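Local coordinates for probable glutathione S-transferase 5 (Caenorhabditis elegans, PDB 1ZL9), which catalyses the conjugation of reduced glutathione to a wide range of hydrophobic electrophiles and may take part in detoxification, at residues G15-Q20 with D159-Q164; R19-Y24 with R75-N80; E37-L42 with G51-L56. All blocks are in the same frame, centred on the assembly; numbering follows the deposited sequence.

From the N terminus, the chain runs through strand 4-9 into helix 16-25, and contacts 1 and 2 both start there, sharing R19 and Q20. Contact 3 is local: it closes a short loop between helix 39-44 and the stretch leading into strand 55-58. Contact 2 closes a longer loop around it, bringing the end of helix 66-76 back to helix 16-25. Contact 1 closes last, when helix 157-171 of the C-terminal domain packs on helix 16-25. Contacts 2 and 3 thus join parts of the N-terminal domain, whereas contact 1 ties the two domains together. I21 touches L160 between contacts 1 and 2, and F22 touches L56 between contacts 2 and 3.

Contact 1 of 3, residues G15-Q20 with D159-Q164; sequences GEVSRQ and DLAIAQ
E16 meets Q164 through the middle of its side chain, CG to CG at 4.2 Å. E16 CG, anti to the backbone N (chi1 -179°), is the atom that reaches Q164. The two side chains cross at about a right angle. Both carboxylate oxygens of E16 are bonded. R19 NH1 meets E16 OE1 at 3.0 Å, nearly along the C-O axis, in a salt bridge. E16 OE2 takes a hydrogen bond from W198 NE1 and a salt bridge from R202. R19 and Q20, from the next turn, and W198 and R202 from the C-terminal part together hold this buried carboxylate, which the two arginines probably stabilise.

V17 follows with an apolar contact. Its CG2 sits 4.0 Å from L160 CB and equally close to A161 CB. Here helix 16-25 of the thioredoxin-like N-terminal domain crosses helix 157-171 of the all-helical C-terminal domain, as in other glutathione transferases. The axes of the short segments approach to 9.3 Å, with 124° between their directions.

The extended side chain of Q20 slides past L160 in the opposite direction, with OE1 3.8 Å from L160 CD2. Q20 NE2 donates to the anti side of E16 OE2 at 3.1 Å, nearly straight (174°) and in the Q20 amide plane. A water lies 2.6 Å from Q20 OE1 and 2.9 Å from L160 O.

Contact 2 of 3, residues R19-Y24 with R75-N80; sequences RQIFAY and REFKLN
I21 CG2 stands anti to its backbone N, and F77 CG is anti to its carbonyl carbon (chi1 -57°). I21 CG2 lies 3.7 Å from F77 CD1, oblique to the ring. Y24 has CG anti to the backbone N (chi1 -172°), which brings its ring to L79. Y24 CD1 is 3.7 Å from L79 CD1, and Y24 CE1 is equally close to L79 CD2. Both methyls of L79 meet the tyrosine ring at CD1 and CE1, CD2 obliquely. L79 CD1 also touches I21 CG2 at 4.2 Å.

F77 is the first residue to leave helical geometry after helix 66-76. The chain turns at K78, which has positive phi, and L79 comes back toward helix 16-25. Helices 16-25 and 66-76 cover the same side of the sheet, as the first and third helices do in the thioredoxin-like domain of glutathione transferases. L73 of helix 66-76 touches both I21 and F22. The backbone of L79 is hydrogen-bonded to W157, which links the turn to the C-terminal domain.

F22 takes a smaller part. It starts out away from segment 75-80, but its ring end comes back, with F22 CD1 4.1 Å from F77 CE1. The same ring stacks on Y29. No hydrogen bond joins the two segments. Just before the turn, R75 forms a salt bridge with E87 of the second subunit.

Contact 3 of 3, residues E37-L42 with G51-L56; sequences EQWPAL and GQLPFL. With GSH (glutathione), chain C.
The indole of W39 has L53 over its six-membered ring. L53 CG lies 4.2 Å from the centroid of that ring, 30° off the normal, an off-centre CH-pi contact. L53 CD2 comes to 3.6 Å from W39 CZ3. The two side chains slide past each other in opposite directions. At the indole edge, in plane, sits O32 of the glutathione glycyl carboxylate, hydrogen-bonded to W39 NE1 at 3.1 Å (146°). G51 O is also at this edge, 3.5 Å from W39 CZ2, and it accepts a hydrogen bond from K43. F9 and W39 meet edge-to-face.

The F55 ring meets L42 at its edge, with L42 CD2 4.2 Å from F55 CE2.

L53 holds the ligand with its backbone. L53 N donates to O2 of glutathione at 2.9 Å in a nearly straight bond (170°). Glutathione N2 donates back to L53 O at 2.8 Å. This pair fixes both peptide groups of the cysteinyl unit, much as between two antiparallel strands.

K43 and S66, and D99 of the second subunit, add further hydrogen bonds to glutathione. The peptide bond from L53 to P54 is cis. A cis-proline just before the third strand, whose preceding residue bonds the cysteinyl part of the ligand through its backbone, is the hallmark of the glutathione site in the thioredoxin-like domain of glutathione transferases.

Contact 1 of 3, residues G15-Q20 with D159-Q164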
# COMPACT_ATOMS: atom_id res chain seq x y z
N GLY A 15 -0.47 -9.07 11.09
CA GLY A 15 -0.57 -10.45 10.68
C GLY A 15 -1.98 -11.03 10.67
O GLY A 15 -2.26 -12.02 9.97
N GLU A 16 -2.85 -10.44 11.47
CA GLU A 16 -4.11 -11.03 11.79
C GLU A 16 -4.96 -11.26 10.57
O GLU A 16 -5.63 -12.30 10.44
CB GLU A 16 -4.85 -10.20 12.84
CG GLU A 16 -6.19 -10.80 13.25
CD GLU A 16 -6.05 -12.11 14.03
OE1 GLU A 16 -4.91 -12.52 14.32
OE2 GLU A 16 -7.10 -12.67 14.43
N VAL A 17 -4.96 -10.34 9.63
CA VAL A 17 -5.85 -10.53 8.48
C VAL A 17 -5.52 -11.80 7.65
O VAL A 17 -6.43 -12.51 7.17
CB VAL A 17 -5.98 -9.28 7.62
CG1 VAL A 17 -4.71 -8.93 6.90
CG2 VAL A 17 -7.12 -9.44 6.59
N SER A 18 -4.22 -12.07 7.52
CA SER A 18 -3.75 -13.27 6.85
C SER A 18 -4.19 -14.49 7.60
O SER A 18 -4.61 -15.47 7.02
CB SER A 18 -2.23 -13.17 6.64
OG SER A 18 -1.98 -12.16 5.69
N ARG A 19 -4.10 -14.47 8.93
CA ARG A 19 -4.56 -15.59 9.72
C ARG A 19 -6.07 -15.84 9.48
O ARG A 19 -6.53 -16.97 9.43
CB ARG A 19 -4.34 -15.33 11.21
CG ARG A 19 -2.91 -15.03 11.62
CD ARG A 19 -2.75 -15.20 13.12
NE ARG A 19 -1.43 -14.88 13.60
CZ ARG A 19 -1.07 -13.73 14.13
NH1 ARG A 19 -1.94 -12.76 14.30
NH2 ARG A 19 0.18 -13.57 14.55
N GLN A 20 -6.81 -14.76 9.33
CA GLN A 20 -8.27 -14.86 9.14
C GLN A 20 -8.63 -15.34 7.73
O GLN A 20 -9.60 -16.06 7.55
CB GLN A 20 -8.96 -13.57 9.49
CG GLN A 20 -8.91 -13.31 11.03
CD GLN A 20 -9.81 -12.18 11.52
OE1 GLN A 20 -10.73 -11.78 10.82
NE2 GLN A 20 -9.59 -11.74 12.76
N ASP A 159 -13.02 -6.57 4.38
CA ASP A 159 -14.05 -6.77 5.41
C ASP A 159 -13.42 -7.36 6.70
O ASP A 159 -13.76 -6.96 7.80
CB ASP A 159 -15.10 -7.73 4.95
CG ASP A 159 -15.99 -7.17 3.87
OD1 ASP A 159 -16.60 -6.06 4.03
OD2 ASP A 159 -16.20 -7.87 2.86
N LEU A 160 -12.56 -8.36 6.52
CA LEU A 160 -11.93 -9.00 7.66
C LEU A 160 -11.09 -8.00 8.43
O LEU A 160 -11.14 -7.98 9.68
CB LEU A 160 -11.04 -10.21 7.24
CG LEU A 160 -11.85 -11.36 6.65
CD1 LEU A 160 -10.96 -12.38 5.99
CD2 LEU A 160 -12.70 -12.12 7.60
N ALA A 161 -10.29 -7.24 7.72
CA ALA A 161 -9.38 -6.27 8.35
C ALA A 161 -10.17 -5.17 9.06
O ALA A 161 -9.89 -4.83 10.24
CB ALA A 161 -8.32 -5.69 7.37
N ILE A 162 -11.18 -4.64 8.40
CA ILE A 162 -11.90 -3.53 8.99
C ILE A 162 -12.75 -4.00 10.17
O ILE A 162 -12.84 -3.35 11.19
CB ILE A 162 -12.78 -2.83 7.89
CG1 ILE A 162 -11.90 -2.11 6.82
CG2 ILE A 162 -13.75 -1.90 8.49
CD1 ILE A 162 -10.92 -1.09 7.37
N ALA A 163 -13.44 -5.13 10.02
CA ALA A 163 -14.19 -5.69 11.14
C ALA A 163 -13.34 -5.96 12.35
O ALA A 163 -13.75 -5.70 13.46
CB ALA A 163 -14.93 -6.97 10.77
N GLN A 164 -12.12 -6.42 12.14
CA GLN A 164 -11.25 -6.72 13.28
C GLN A 164 -10.78 -5.40 13.98
O GLN A 164 -10.71 -5.30 15.20
CB GLN A 164 -10.03 -7.51 12.80
CG GLN A 164 -9.13 -7.95 13.98
CD GLN A 164 -9.85 -8.69 15.09
OE1 GLN A 164 -10.00 -8.19 16.24
NE2 GLN A 164 -10.35 -9.86 14.77
O HOH W 1 -12.61 -9.95 11.19

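Contact 2 of 3, residues R19-Y24 with R75-N80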
# COMPACT_ATOMS: atom_id res chain seq x y z
N ARG A 19 -4.10 -14.47 8.93
CA ARG A 19 -4.56 -15.59 9.72
C ARG A 19 -6.07 -15.84 9.48
O ARG A 19 -6.53 -16.97 9.43
CB ARG A 19 -4.34 -15.33 11.21
CG ARG A 19 -2.91 -15.03 11.62
CD ARG A 19 -2.75 -15.20 13.12
NE ARG A 19 -1.43 -14.88 13.60
CZ ARG A 19 -1.07 -13.73 14.13
NH1 ARG A 19 -1.94 -12.76 14.30
NH2 ARG A 19 0.18 -13.57 14.55
N GLN A 20 -6.81 -14.76 9.33
CA GLN A 20 -8.27 -14.86 9.14
C GLN A 20 -8.63 -15.34 7.73
O GLN A 20 -9.60 -16.06 7.55
CB GLN A 20 -8.96 -13.57 9.49
CG GLN A 20 -8.91 -13.31 11.03
CD GLN A 20 -9.81 -12.18 11.52
OE1 GLN A 20 -10.73 -11.78 10.82
NE2 GLN A 20 -9.59 -11.74 12.76
N ILE A 21 -7.83 -14.96 6.75
CA ILE A 21 -7.99 -15.49 5.41
C ILE A 21 -7.78 -16.99 5.42
O ILE A 21 -8.58 -17.76 4.89
CB ILE A 21 -7.00 -14.82 4.42
CG1 ILE A 21 -7.41 -13.38 4.18
CG2 ILE A 21 -6.83 -15.62 3.15
CD1 ILE A 21 -6.34 -12.50 3.47
N PHE A 22 -6.71 -17.42 6.05
CA PHE A 22 -6.50 -18.85 6.20
C PHE A 22 -7.63 -19.56 6.95
O PHE A 22 -8.05 -20.67 6.55
CB PHE A 22 -5.22 -19.19 6.94
CG PHE A 22 -3.95 -18.96 6.17
CD1 PHE A 22 -3.74 -19.51 4.90
CD2 PHE A 22 -2.93 -18.23 6.75
CE1 PHE A 22 -2.56 -19.32 4.23
CE2 PHE A 22 -1.70 -18.07 6.10
CZ PHE A 22 -1.51 -18.59 4.85
N ALA A 23 -8.12 -18.95 8.05
CA ALA A 23 -9.22 -19.51 8.79
C ALA A 23 -10.46 -19.60 7.91
O ALA A 23 -11.12 -20.62 7.92
CB ALA A 23 -9.53 -18.70 10.08
N TYR A 24 -10.81 -18.52 7.20
CA TYR A 24 -11.96 -18.56 6.30
C TYR A 24 -11.90 -19.70 5.29
O TYR A 24 -12.88 -20.44 5.08
CB TYR A 24 -12.12 -17.27 5.50
CG TYR A 24 -13.40 -17.23 4.72
CD1 TYR A 24 -13.40 -17.47 3.36
CD2 TYR A 24 -14.59 -16.96 5.34
CE1 TYR A 24 -14.55 -17.46 2.65
CE2 TYR A 24 -15.77 -16.98 4.64
CZ TYR A 24 -15.74 -17.23 3.26
OH TYR A 24 -16.91 -17.25 2.52
N ARG A 75 -6.28 -13.55 -3.19
CA ARG A 75 -6.47 -13.94 -4.58
C ARG A 75 -6.47 -15.46 -4.77
O ARG A 75 -7.24 -15.95 -5.58
CB ARG A 75 -5.44 -13.32 -5.47
CG ARG A 75 -5.69 -11.83 -5.67
CD ARG A 75 -4.58 -11.11 -6.47
NE ARG A 75 -4.38 -11.68 -7.78
CZ ARG A 75 -3.51 -11.24 -8.69
NH1 ARG A 75 -2.71 -10.20 -8.43
NH2 ARG A 75 -3.48 -11.86 -9.89
N GLU A 76 -5.65 -16.18 -4.00
CA GLU A 76 -5.59 -17.66 -4.11
C GLU A 76 -6.94 -18.23 -3.62
O GLU A 76 -7.40 -19.27 -4.10
CB GLU A 76 -4.49 -18.25 -3.24
CG GLU A 76 -3.07 -17.99 -3.67
CD GLU A 76 -2.82 -18.51 -5.09
OE1 GLU A 76 -2.21 -17.73 -5.91
OE2 GLU A 76 -3.31 -19.65 -5.39
N PHE A 77 -7.56 -17.58 -2.64
CA PHE A 77 -8.82 -18.07 -2.07
C PHE A 77 -10.08 -17.33 -2.56
O PHE A 77 -11.13 -17.50 -1.96
CB PHE A 77 -8.74 -18.08 -0.54
CG PHE A 77 -7.58 -18.92 -0.03
CD1 PHE A 77 -6.57 -18.36 0.71
CD2 PHE A 77 -7.49 -20.29 -0.34
CE1 PHE A 77 -5.48 -19.12 1.16
CE2 PHE A 77 -6.40 -21.06 0.10
CZ PHE A 77 -5.39 -20.47 0.83
N LYS A 78 -9.96 -16.51 -3.61
CA LYS A 78 -11.11 -15.72 -4.11
C LYS A 78 -11.80 -14.78 -3.08
O LYS A 78 -13.06 -14.62 -3.04
CB LYS A 78 -12.13 -16.63 -4.85
CG LYS A 78 -12.93 -15.98 -5.98
CD LYS A 78 -12.12 -15.78 -7.25
CE LYS A 78 -13.04 -15.33 -8.41
NZ LYS A 78 -14.28 -16.24 -8.62
N LEU A 79 -10.97 -14.10 -2.28
CA LEU A 79 -11.40 -13.14 -1.28
C LEU A 79 -10.87 -11.76 -1.57
O LEU A 79 -10.91 -10.86 -0.70
CB LEU A 79 -10.92 -13.58 0.13
CG LEU A 79 -11.53 -14.83 0.70
CD1 LEU A 79 -10.88 -15.16 2.07
CD2 LEU A 79 -13.05 -14.65 0.86
N ASN A 80 -10.41 -11.53 -2.80
CA ASN A 80 -9.88 -10.22 -3.19
C ASN A 80 -10.84 -9.38 -4.04
O ASN A 80 -10.48 -8.31 -4.44
CB ASN A 80 -8.52 -10.36 -3.93
CG ASN A 80 -7.73 -9.02 -4.00
OD1 ASN A 80 -7.57 -8.37 -3.00
ND2 ASN A 80 -7.16 -8.67 -5.20

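Contact 3 of 3, residues E37-L42 with G51-L56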
# COMPACT_ATOMS: atom_id res chain seq x y z
N GLU A 37 12.59 -12.45 22.47
CA GLU A 37 13.94 -13.05 22.64
C GLU A 37 14.53 -13.59 21.31
O GLU A 37 15.77 -13.65 21.13
CB GLU A 37 13.94 -14.21 23.66
CG GLU A 37 13.76 -13.80 25.11
CD GLU A 37 12.30 -13.69 25.56
OE1 GLU A 37 12.11 -13.12 26.67
OE2 GLU A 37 11.36 -14.16 24.83
N GLN A 38 13.61 -14.01 20.43
CA GLN A 38 13.97 -14.57 19.11
C GLN A 38 14.28 -13.45 18.11
O GLN A 38 15.14 -13.62 17.22
CB GLN A 38 12.80 -15.45 18.53
CG GLN A 38 12.62 -16.87 19.18
CD GLN A 38 11.37 -17.64 18.67
OE1 GLN A 38 10.27 -17.10 18.63
NE2 GLN A 38 11.58 -18.88 18.28
N TRP A 39 13.58 -12.31 18.28
CA TRP A 39 13.43 -11.30 17.21
C TRP A 39 14.81 -10.71 16.73
O TRP A 39 15.27 -11.04 15.60
CB TRP A 39 12.35 -10.21 17.55
CG TRP A 39 12.29 -9.11 16.51
CD1 TRP A 39 12.39 -7.75 16.70
CD2 TRP A 39 12.21 -9.29 15.12
NE1 TRP A 39 12.38 -7.09 15.50
CE2 TRP A 39 12.28 -8.02 14.51
CE3 TRP A 39 12.10 -10.41 14.30
CZ2 TRP A 39 12.25 -7.85 13.14
CZ3 TRP A 39 12.07 -10.23 12.95
CH2 TRP A 39 12.12 -8.95 12.39
N PRO A 40 15.45 -9.85 17.54
CA PRO A 40 16.85 -9.41 17.27
C PRO A 40 17.71 -10.45 16.58
O PRO A 40 18.48 -10.21 15.60
CB PRO A 40 17.36 -9.12 18.68
CG PRO A 40 16.12 -8.40 19.33
CD PRO A 40 14.89 -9.12 18.72
N ALA A 41 17.58 -11.67 17.09
CA ALA A 41 18.17 -12.79 16.42
C ALA A 41 17.81 -13.16 14.98
O ALA A 41 18.69 -13.35 14.13
CB ALA A 41 18.69 -13.92 17.34
N LEU A 42 16.48 -13.21 14.74
CA LEU A 42 15.91 -13.42 13.43
C LEU A 42 16.18 -12.16 12.55
O LEU A 42 16.46 -12.25 11.36
CB LEU A 42 14.40 -13.73 13.59
CG LEU A 42 13.60 -14.23 12.39
CD1 LEU A 42 12.26 -14.81 12.79
CD2 LEU A 42 13.39 -13.14 11.40
N GLY A 51 13.56 -6.72 6.71
CA GLY A 51 13.95 -6.60 8.11
C GLY A 51 12.77 -6.48 9.07
O GLY A 51 12.95 -6.08 10.24
N GLN A 52 11.55 -6.73 8.60
CA GLN A 52 10.37 -6.48 9.44
C GLN A 52 9.35 -7.62 9.29
O GLN A 52 9.45 -8.40 8.33
CB GLN A 52 9.70 -5.14 9.06
CG GLN A 52 10.62 -3.95 9.42
CD GLN A 52 9.90 -2.66 9.44
OE1 GLN A 52 9.78 -2.02 10.51
NE2 GLN A 52 9.39 -2.25 8.29
N LEU A 53 8.40 -7.72 10.24
CA LEU A 53 7.31 -8.69 10.18
C LEU A 53 6.01 -7.92 9.86
O LEU A 53 5.91 -6.72 10.15
CB LEU A 53 7.15 -9.40 11.56
CG LEU A 53 8.42 -10.02 12.14
CD1 LEU A 53 8.15 -10.84 13.45
CD2 LEU A 53 9.06 -10.87 11.02
N PRO A 54 5.01 -8.57 9.29
CA PRO A 54 5.05 -10.00 8.94
C PRO A 54 5.77 -10.38 7.66
O PRO A 54 6.07 -9.53 6.82
CB PRO A 54 3.54 -10.31 8.75
CG PRO A 54 3.00 -9.02 8.19
CD PRO A 54 3.73 -7.96 8.91
N PHE A 55 6.11 -11.66 7.54
CA PHE A 55 6.43 -12.23 6.25
C PHE A 55 5.87 -13.63 6.20
O PHE A 55 5.63 -14.26 7.23
CB PHE A 55 7.93 -12.15 5.89
CG PHE A 55 8.82 -13.03 6.71
CD1 PHE A 55 9.03 -14.35 6.37
CD2 PHE A 55 9.42 -12.54 7.83
CE1 PHE A 55 9.89 -15.17 7.15
CE2 PHE A 55 10.29 -13.30 8.59
CZ PHE A 55 10.54 -14.62 8.25
N LEU A 56 5.56 -14.05 4.98
CA LEU A 56 4.94 -15.33 4.73
C LEU A 56 5.95 -16.16 3.95
O LEU A 56 6.60 -15.65 3.05
CB LEU A 56 3.70 -15.16 3.88
CG LEU A 56 3.03 -16.41 3.36
CD1 LEU A 56 2.25 -17.03 4.51
CD2 LEU A 56 2.11 -16.16 2.17
N1 GSH C . 4.63 -1.69 5.68
CA1 GSH C . 4.72 -2.67 6.71
C1 GSH C . 3.75 -3.78 6.54
O11 GSH C . 4.07 -5.07 6.71
O12 GSH C . 2.53 -3.45 6.33
CB1 GSH C . 5.34 -2.41 8.05
CG1 GSH C . 5.99 -3.61 8.75
CD1 GSH C . 6.36 -3.22 10.17
OE1 GSH C . 6.34 -1.90 10.48
N2 GSH C . 6.75 -4.15 11.05
CA2 GSH C . 6.95 -3.84 12.43
C2 GSH C . 8.27 -4.45 12.82
O2 GSH C . 8.53 -5.68 12.28
CB2 GSH C . 5.76 -4.49 13.12
SG2 GSH C . 5.91 -4.26 14.91
N3 GSH C . 9.09 -3.88 13.68
CA3 GSH C . 10.28 -4.52 14.24
C3 GSH C . 11.53 -3.99 13.58
O31 GSH C . 11.40 -3.03 12.57
O32 GSH C . 12.74 -4.42 13.88